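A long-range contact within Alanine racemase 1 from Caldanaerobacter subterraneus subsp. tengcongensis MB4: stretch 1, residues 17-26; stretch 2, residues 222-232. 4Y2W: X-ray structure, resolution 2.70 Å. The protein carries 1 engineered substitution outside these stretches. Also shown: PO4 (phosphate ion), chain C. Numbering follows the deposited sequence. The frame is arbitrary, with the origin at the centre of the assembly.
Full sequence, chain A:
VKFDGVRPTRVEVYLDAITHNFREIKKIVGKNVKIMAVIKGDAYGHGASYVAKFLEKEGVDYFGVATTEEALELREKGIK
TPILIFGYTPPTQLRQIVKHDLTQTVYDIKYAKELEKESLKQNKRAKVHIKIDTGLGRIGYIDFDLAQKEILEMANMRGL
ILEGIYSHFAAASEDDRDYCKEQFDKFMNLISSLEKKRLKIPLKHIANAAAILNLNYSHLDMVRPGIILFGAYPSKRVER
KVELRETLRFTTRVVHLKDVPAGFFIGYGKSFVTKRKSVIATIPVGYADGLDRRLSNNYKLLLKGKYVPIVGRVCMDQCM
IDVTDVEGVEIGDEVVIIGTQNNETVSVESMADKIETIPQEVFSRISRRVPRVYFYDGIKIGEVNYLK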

ATOM      1  N   ALA A  17      10.158 -21.743  -0.410  1.00 44.76           N
ATOM      2  CA  ALA A  17       9.368 -21.805  -1.639  1.00 45.73           C
ATOM      3  C   ALA A  17       9.893 -20.841  -2.705  1.00 46.73           C
ATOM      4  O   ALA A  17       9.797 -21.116  -3.901  1.00 47.14           O
ATOM      5  CB  ALA A  17       7.905 -21.514  -1.340  1.00 45.61           C
ATOM      6  N   ILE A  18      10.431 -19.706  -2.269  1.00 48.04           N
ATOM      7  CA  ILE A  18      11.035 -18.733  -3.183  1.00 48.57           C
ATOM      8  C   ILE A  18      12.351 -19.281  -3.744  1.00 48.56           C
ATOM      9  O   ILE A  18      12.614 -19.173  -4.941  1.00 47.33           O
ATOM     10  CB  ILE A  18      11.279 -17.377  -2.483  1.00 48.56           C
ATOM     11  CG1 ILE A  18       9.947 -16.750  -2.061  1.00 48.89           C
ATOM     12  CG2 ILE A  18      12.036 -16.419  -3.397  1.00 48.83           C
ATOM     13  CD1 ILE A  18      10.086 -15.660  -1.016  1.00 49.14           C
ATOM     14  N   THR A  19      13.171 -19.869  -2.875  1.00 49.39           N
ATOM     15  CA  THR A  19      14.427 -20.490  -3.302  1.00 49.78           C
ATOM     16  C   THR A  19      14.154 -21.661  -4.245  1.00 50.40           C
ATOM     17  O   THR A  19      14.903 -21.880  -5.195  1.00 50.89           O
ATOM     18  CB  THR A  19      15.278 -20.986  -2.110  1.00 48.77           C
ATOM     19  OG1 THR A  19      14.514 -21.890  -1.307  1.00 47.77           O
ATOM     20  CG2 THR A  19      15.749 -19.820  -1.255  1.00 48.81           C
ATOM     21  N   HIS A  20      13.083 -22.407  -3.979  1.00 50.99           N
ATOM     22  CA  HIS A  20      12.666 -23.491  -4.864  1.00 51.10           C
ATOM     23  C   HIS A  20      12.295 -22.975  -6.252  1.00 50.76           C
ATOM     24  O   HIS A  20      12.770 -23.502  -7.254  1.00 51.05           O
ATOM     25  CB  HIS A  20      11.478 -24.252  -4.282  1.00 51.76           C
ATOM     26  CG  HIS A  20      10.855 -25.213  -5.246  1.00 53.22           C
ATOM     27  ND1 HIS A  20      11.159 -26.556  -5.258  1.00 54.68           N
ATOM     28  CD2 HIS A  20       9.963 -25.019  -6.245  1.00 53.23           C
ATOM     29  CE1 HIS A  20      10.470 -27.151  -6.214  1.00 55.30           C
ATOM     30  NE2 HIS A  20       9.737 -26.240  -6.828  1.00 54.76           N
ATOM     31  N   ASN A  21      11.433 -21.961  -6.302  1.00 50.50           N
ATOM     32  CA  ASN A  21      11.025 -21.352  -7.572  1.00 50.40           C
ATOM     33  C   ASN A  21      12.217 -20.768  -8.322  1.00 50.73           C
ATOM     34  O   ASN A  21      12.255 -20.791  -9.551  1.00 50.73           O
ATOM     35  CB  ASN A  21       9.982 -20.252  -7.347  1.00 50.87           C
ATOM     36  CG  ASN A  21       8.659 -20.788  -6.835  1.00 51.18           C
ATOM     37  OD1 ASN A  21       8.393 -21.987  -6.895  1.00 50.80           O
ATOM     38  ND2 ASN A  21       7.819 -19.893  -6.330  1.00 51.65           N
ATOM     39  N   PHE A  22      13.181 -20.242  -7.572  1.00 51.07           N
ATOM     40  CA  PHE A  22      14.448 -19.782  -8.137  1.00 51.52           C
ATOM     41  C   PHE A  22      15.191 -20.942  -8.805  1.00 52.80           C
ATOM     42  O   PHE A  22      15.647 -20.815  -9.943  1.00 52.21           O
ATOM     43  CB  PHE A  22      15.310 -19.132  -7.046  1.00 50.90           C
ATOM     44  CG  PHE A  22      16.739 -18.900  -7.445  1.00 50.41           C
ATOM     45  CD1 PHE A  22      17.078 -17.851  -8.288  1.00 50.58           C
ATOM     46  CD2 PHE A  22      17.749 -19.724  -6.963  1.00 50.13           C
ATOM     47  CE1 PHE A  22      18.397 -17.630  -8.649  1.00 50.19           C
ATOM     48  CE2 PHE A  22      19.067 -19.510  -7.323  1.00 50.14           C
ATOM     49  CZ  PHE A  22      19.394 -18.461  -8.166  1.00 50.07           C
ATOM     50  N   ARG A  23      15.294 -22.069  -8.102  1.00 54.79           N
ATOM     51  CA  ARG A  23      15.929 -23.273  -8.654  1.00 56.87           C
ATOM     52  C   ARG A  23      15.203 -23.839  -9.889  1.00 56.94           C
ATOM     53  O   ARG A  23      15.831 -24.474 -10.734  1.00 56.29           O
ATOM     54  CB  ARG A  23      16.082 -24.358  -7.579  1.00 57.88           C
ATOM     55  CG  ARG A  23      17.171 -24.054  -6.557  1.00 60.46           C
ATOM     56  CD  ARG A  23      17.545 -25.280  -5.729  1.00 62.47           C
ATOM     57  NE  ARG A  23      16.407 -25.829  -4.988  1.00 63.39           N
ATOM     58  CZ  ARG A  23      15.908 -25.317  -3.864  1.00 63.94           C
ATOM     59  NH1 ARG A  23      16.427 -24.221  -3.318  1.00 64.53           N
ATOM     60  NH2 ARG A  23      14.872 -25.906  -3.279  1.00 65.06           N
ATOM     61  N   GLU A  24      13.894 -23.608  -9.989  1.00 58.54           N
ATOM     62  CA  GLU A  24      13.127 -23.995 -11.177  1.00 59.43           C
ATOM     63  C   GLU A  24      13.554 -23.198 -12.410  1.00 60.53           C
ATOM     64  O   GLU A  24      13.591 -23.737 -13.516  1.00 61.65           O
ATOM     65  CB  GLU A  24      11.623 -23.815 -10.945  1.00 58.95           C
ATOM     66  CG  GLU A  24      11.025 -24.774  -9.931  1.00 59.32           C
ATOM     67  CD  GLU A  24      10.973 -26.203 -10.434  1.00 60.31           C
ATOM     68  OE1 GLU A  24      10.468 -26.420 -11.554  1.00 61.82           O
ATOM     69  OE2 GLU A  24      11.433 -27.110  -9.707  1.00 61.03           O
ATOM     70  N   ILE A  25      13.882 -21.924 -12.217  1.00 60.12           N
ATOM     71  CA  ILE A  25      14.315 -21.069 -13.322  1.00 61.02           C
ATOM     72  C   ILE A  25      15.668 -21.526 -13.878  1.00 61.54           C
ATOM     73  O   ILE A  25      15.893 -21.466 -15.088  1.00 61.72           O
ATOM     74  CB  ILE A  25      14.395 -19.581 -12.907  1.00 61.61           C
ATOM     75  CG1 ILE A  25      13.041 -19.080 -12.390  1.00 62.24           C
ATOM     76  CG2 ILE A  25      14.854 -18.713 -14.075  1.00 62.39           C
ATOM     77  CD1 ILE A  25      11.887 -19.294 -13.348  1.00 63.27           C
ATOM     78  N   LYS A  26      16.557 -21.982 -12.997  1.00 61.96           N
ATOM     79  CA  LYS A  26      17.861 -22.506 -13.413  1.00 62.02           C
ATOM     80  C   LYS A  26      17.751 -23.743 -14.315  1.00 62.46           C
ATOM     81  O   LYS A  26      18.587 -23.949 -15.195  1.00 62.57           O
ATOM     82  CB  LYS A  26      18.734 -22.820 -12.193  1.00 61.19           C
ATOM     83  CG  LYS A  26      19.247 -21.580 -11.478  1.00 61.29           C
ATOM     84  CD  LYS A  26      20.257 -21.911 -10.385  1.00 61.57           C
ATOM     85  CE  LYS A  26      21.652 -22.162 -10.942  1.00 60.94           C
ATOM     86  NZ  LYS A  26      22.238 -20.956 -11.594  1.00 60.95           N
ATOM     87  N   MET A 222      21.997 -13.082 -19.561  1.00 50.41           N
ATOM     88  CA  MET A 222      21.310 -12.991 -18.274  1.00 50.08           C
ATOM     89  C   MET A 222      19.793 -12.934 -18.453  1.00 49.53           C
ATOM     90  O   MET A 222      19.288 -12.523 -19.497  1.00 50.05           O
ATOM     91  CB  MET A 222      21.809 -11.772 -17.491  1.00 50.61           C
ATOM     92  CG  MET A 222      21.404 -11.750 -16.025  1.00 50.89           C
ATOM     93  SD  MET A 222      22.349 -10.565 -15.050  1.00 51.67           S
ATOM     94  CE  MET A 222      21.963  -9.035 -15.900  1.00 51.70           C
ATOM     95  N   VAL A 223      19.082 -13.353 -17.414  1.00 49.39           N
ATOM     96  CA  VAL A 223      17.630 -13.473 -17.435  1.00 48.72           C
ATOM     97  C   VAL A 223      17.035 -12.793 -16.185  1.00 48.70           C
ATOM     98  O   VAL A 223      17.670 -12.770 -15.129  1.00 49.58           O
ATOM     99  CB  VAL A 223      17.262 -14.971 -17.595  1.00 48.75           C
ATOM    100  CG1 VAL A 223      16.246 -15.448 -16.573  1.00 49.60           C
ATOM    101  CG2 VAL A 223      16.796 -15.251 -19.017  1.00 49.13           C
ATOM    102  N   ARG A 224      15.831 -12.228 -16.316  1.00 48.85           N
ATOM    103  CA  ARG A 224      15.244 -11.357 -15.276  1.00 47.85           C
ATOM    104  C   ARG A 224      13.901 -11.856 -14.702  1.00 48.27           C
ATOM    105  O   ARG A 224      12.850 -11.250 -14.948  1.00 47.79           O
ATOM    106  CB  ARG A 224      15.048  -9.941 -15.835  1.00 46.75           C
ATOM    107  CG  ARG A 224      16.320  -9.228 -16.281  1.00 46.44           C
ATOM    108  CD  ARG A 224      16.057  -7.744 -16.513  1.00 45.79           C
ATOM    109  NE  ARG A 224      14.925  -7.524 -17.416  1.00 45.61           N
ATOM    110  CZ  ARG A 224      15.001  -7.151 -18.696  1.00 46.12           C
ATOM    111  NH1 ARG A 224      16.166  -6.918 -19.293  1.00 46.00           N
ATOM    112  NH2 ARG A 224      13.883  -7.000 -19.392  1.00 46.68           N
ATOM    113  N   PRO A 225      13.928 -12.946 -13.919  1.00 48.11           N
ATOM    114  CA  PRO A 225      12.691 -13.416 -13.292  1.00 48.07           C
ATOM    115  C   PRO A 225      12.268 -12.530 -12.124  1.00 48.32           C
ATOM    116  O   PRO A 225      13.105 -12.156 -11.299  1.00 48.74           O
ATOM    117  CB  PRO A 225      13.063 -14.812 -12.789  1.00 48.00           C
ATOM    118  CG  PRO A 225      14.528 -14.740 -12.543  1.00 48.01           C
ATOM    119  CD  PRO A 225      15.069 -13.825 -13.605  1.00 47.88           C
ATOM    120  N   GLY A 226      10.979 -12.207 -12.063  1.00 48.20           N
ATOM    121  CA  GLY A 226      10.424 -11.399 -10.980  1.00 46.90           C
ATOM    122  C   GLY A 226       9.254 -12.096 -10.322  1.00 46.65           C
ATOM    123  O   GLY A 226       9.446 -12.937  -9.444  1.00 46.16           O
ATOM    124  N   ILE A 227       8.041 -11.755 -10.755  1.00 46.48           N
ATOM    125  CA  ILE A 227       6.817 -12.332 -10.186  1.00 46.43           C
ATOM    126  C   ILE A 227       6.856 -13.860 -10.130  1.00 47.00           C
ATOM    127  O   ILE A 227       6.361 -14.464  -9.179  1.00 47.45           O
ATOM    128  CB  ILE A 227       5.556 -11.879 -10.962  1.00 46.39           C
ATOM    129  CG1 ILE A 227       4.275 -12.331 -10.247  1.00 46.69           C
ATOM    130  CG2 ILE A 227       5.565 -12.412 -12.388  1.00 46.34           C
ATOM    131  CD1 ILE A 227       4.174 -11.885  -8.804  1.00 46.53           C
ATOM    132  N   ILE A 228       7.463 -14.476 -11.137  1.00 48.10           N
ATOM    133  CA  ILE A 228       7.527 -15.932 -11.223  1.00 49.30           C
ATOM    134  C   ILE A 228       8.254 -16.563 -10.028  1.00 47.98           C
ATOM    135  O   ILE A 228       7.944 -17.685  -9.631  1.00 46.42           O
ATOM    136  CB  ILE A 228       8.165 -16.372 -12.559  1.00 51.50           C
ATOM    137  CG1 ILE A 228       7.779 -17.816 -12.890  1.00 53.18           C
ATOM    138  CG2 ILE A 228       9.677 -16.177 -12.538  1.00 51.82           C
ATOM    139  CD1 ILE A 228       7.932 -18.144 -14.360  1.00 53.95           C
ATOM    140  N   LEU A 229       9.197 -15.827  -9.443  1.00 47.20           N
ATOM    141  CA  LEU A 229       9.876 -16.270  -8.228  1.00 46.43           C
ATOM    142  C   LEU A 229       8.930 -16.344  -7.023  1.00 46.21           C
ATOM    143  O   LEU A 229       9.262 -16.971  -6.012  1.00 46.16           O
ATOM    144  CB  LEU A 229      11.037 -15.329  -7.891  1.00 46.61           C
ATOM    145  CG  LEU A 229      12.188 -15.218  -8.897  1.00 46.61           C
ATOM    146  CD1 LEU A 229      13.072 -14.025  -8.556  1.00 46.47           C
ATOM    147  CD2 LEU A 229      13.006 -16.500  -8.943  1.00 46.40           C
ATOM    148  N   PHE A 230       7.761 -15.706  -7.129  1.00 45.33           N
ATOM    149  CA  PHE A 230       6.813 -15.613  -6.017  1.00 44.92           C
ATOM    150  C   PHE A 230       5.512 -16.393  -6.263  1.00 44.95           C
ATOM    151  O   PHE A 230       4.443 -16.025  -5.768  1.00 44.76           O
ATOM    152  CB  PHE A 230       6.566 -14.132  -5.696  1.00 44.06           C
ATOM    153  CG  PHE A 230       7.836 -13.371  -5.429  1.00 43.78           C
ATOM    154  CD1 PHE A 230       8.485 -13.485  -4.203  1.00 43.45           C
ATOM    155  CD2 PHE A 230       8.418 -12.586  -6.417  1.00 43.65           C
ATOM    156  CE1 PHE A 230       9.671 -12.809  -3.960  1.00 43.37           C
ATOM    157  CE2 PHE A 230       9.607 -11.909  -6.179  1.00 43.26           C
ATOM    158  CZ  PHE A 230      10.231 -12.016  -4.949  1.00 42.93           C
ATOM    159  N   GLY A 231       5.627 -17.487  -7.014  1.00 45.25           N
ATOM    160  CA  GLY A 231       4.558 -18.474  -7.138  1.00 44.68           C
ATOM    161  C   GLY A 231       3.393 -18.088  -8.025  1.00 44.00           C
ATOM    162  O   GLY A 231       2.293 -18.608  -7.855  1.00 44.05           O
ATOM    163  N   ALA A 232       3.624 -17.187  -8.973  1.00 44.08           N
ATOM    164  CA  ALA A 232       2.575 -16.765  -9.898  1.00 44.82           C
ATOM    165  C   ALA A 232       3.118 -16.583 -11.313  1.00 45.69           C
ATOM    166  O   ALA A 232       4.319 -16.430 -11.518  1.00 44.66           O
ATOM    167  CB  ALA A 232       1.934 -15.475  -9.410  1.00 44.98           C
TER
HETATM  168  P   PO4 C 401       8.524  -9.976 -14.438  1.00 90.71           P
HETATM  169  O1  PO4 C 401       8.617 -11.476 -14.274  1.00 84.55           O
HETATM  170  O2  PO4 C 401       7.784  -9.634 -15.713  1.00 88.57           O
HETATM  171  O3  PO4 C 401       9.918  -9.393 -14.499  1.00 89.90           O
HETATM  172  O4  PO4 C 401       7.774  -9.390 -13.262  1.00 90.78           O

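Leu-229 lies at the apolar centre of this contact. Among the residues of both stretches it has the largest area covered by the other stretch. Its CA-to-CB bond points sideways, but the end of the side chain comes nearer to the helix. With chi1 in the m well and chi2 in the t well, CD2 is placed against the helix backbone, 3.7 Å from CA of Phe-22. The same methyl packs on the Phe-22 side chain, with CD2 of Leu-229 4.0 Å from CB of Phe-22. It lies near the plane of the Phe-22 ring, at the ring edge. One turn on, CG1 of Ile-25 is 4.3 Å from CD2 of Leu-229.

Ile-25 points toward the second stretch and extends the apolar patch. Its CD1 meets CG2 of Ile-228 at 3.9 Å. Its CG2 reaches two more residues: CG1 of Val-223 at 4.3 Å and CG of Pro-225 at 4.3 Å. These last two distances are loose van der Waals contacts. Ile-25 thus touches the strand, the loop after it and the 3-10 segment. The CA atoms of Ile-25 and Pro-225 are 7.8 Å apart, so side chains fill the space between the backbones here.

The backbones come closer near Asn-21. Its CA is 5.3 Å from CA of Leu-229. Ile-18, one turn earlier in the helix, packs in two ways. Its CA is 3.8 Å from O of Leu-229, and its CD1 is 4.1 Å from CE1 of Phe-230. The CA-to-CB bond of Phe-230 points away from the helix, yet its ring returns to meet Ile-18. The methyl sits obliquely to that ring.

The polar edge is formed by Asn-21, which points toward the second stretch. Its ND2 donates a weak hydrogen bond to O of Leu-229, at 3.3 Å. The N-H...O angle is 163°, so the bond is nearly straight but long. This is the only hydrogen bond between the two stretches. ND2 of Asn-21 is also 3.3 Å from N of Gly-231, but both atoms are donors and no hydrogen bond forms. Both ND2 and OD1 of Asn-21 also have hydrogen-bond partners elsewhere in the structure.

Gly-231 has a positive phi of 76°, which by itself favours glycine. The 3-10 segment that presents Leu-229 is held by its own backbone: N of Leu-229 bonds to O of Gly-226 at 2.9 Å, and N of Phe-230 to O of Ile-227 at 2.8 Å.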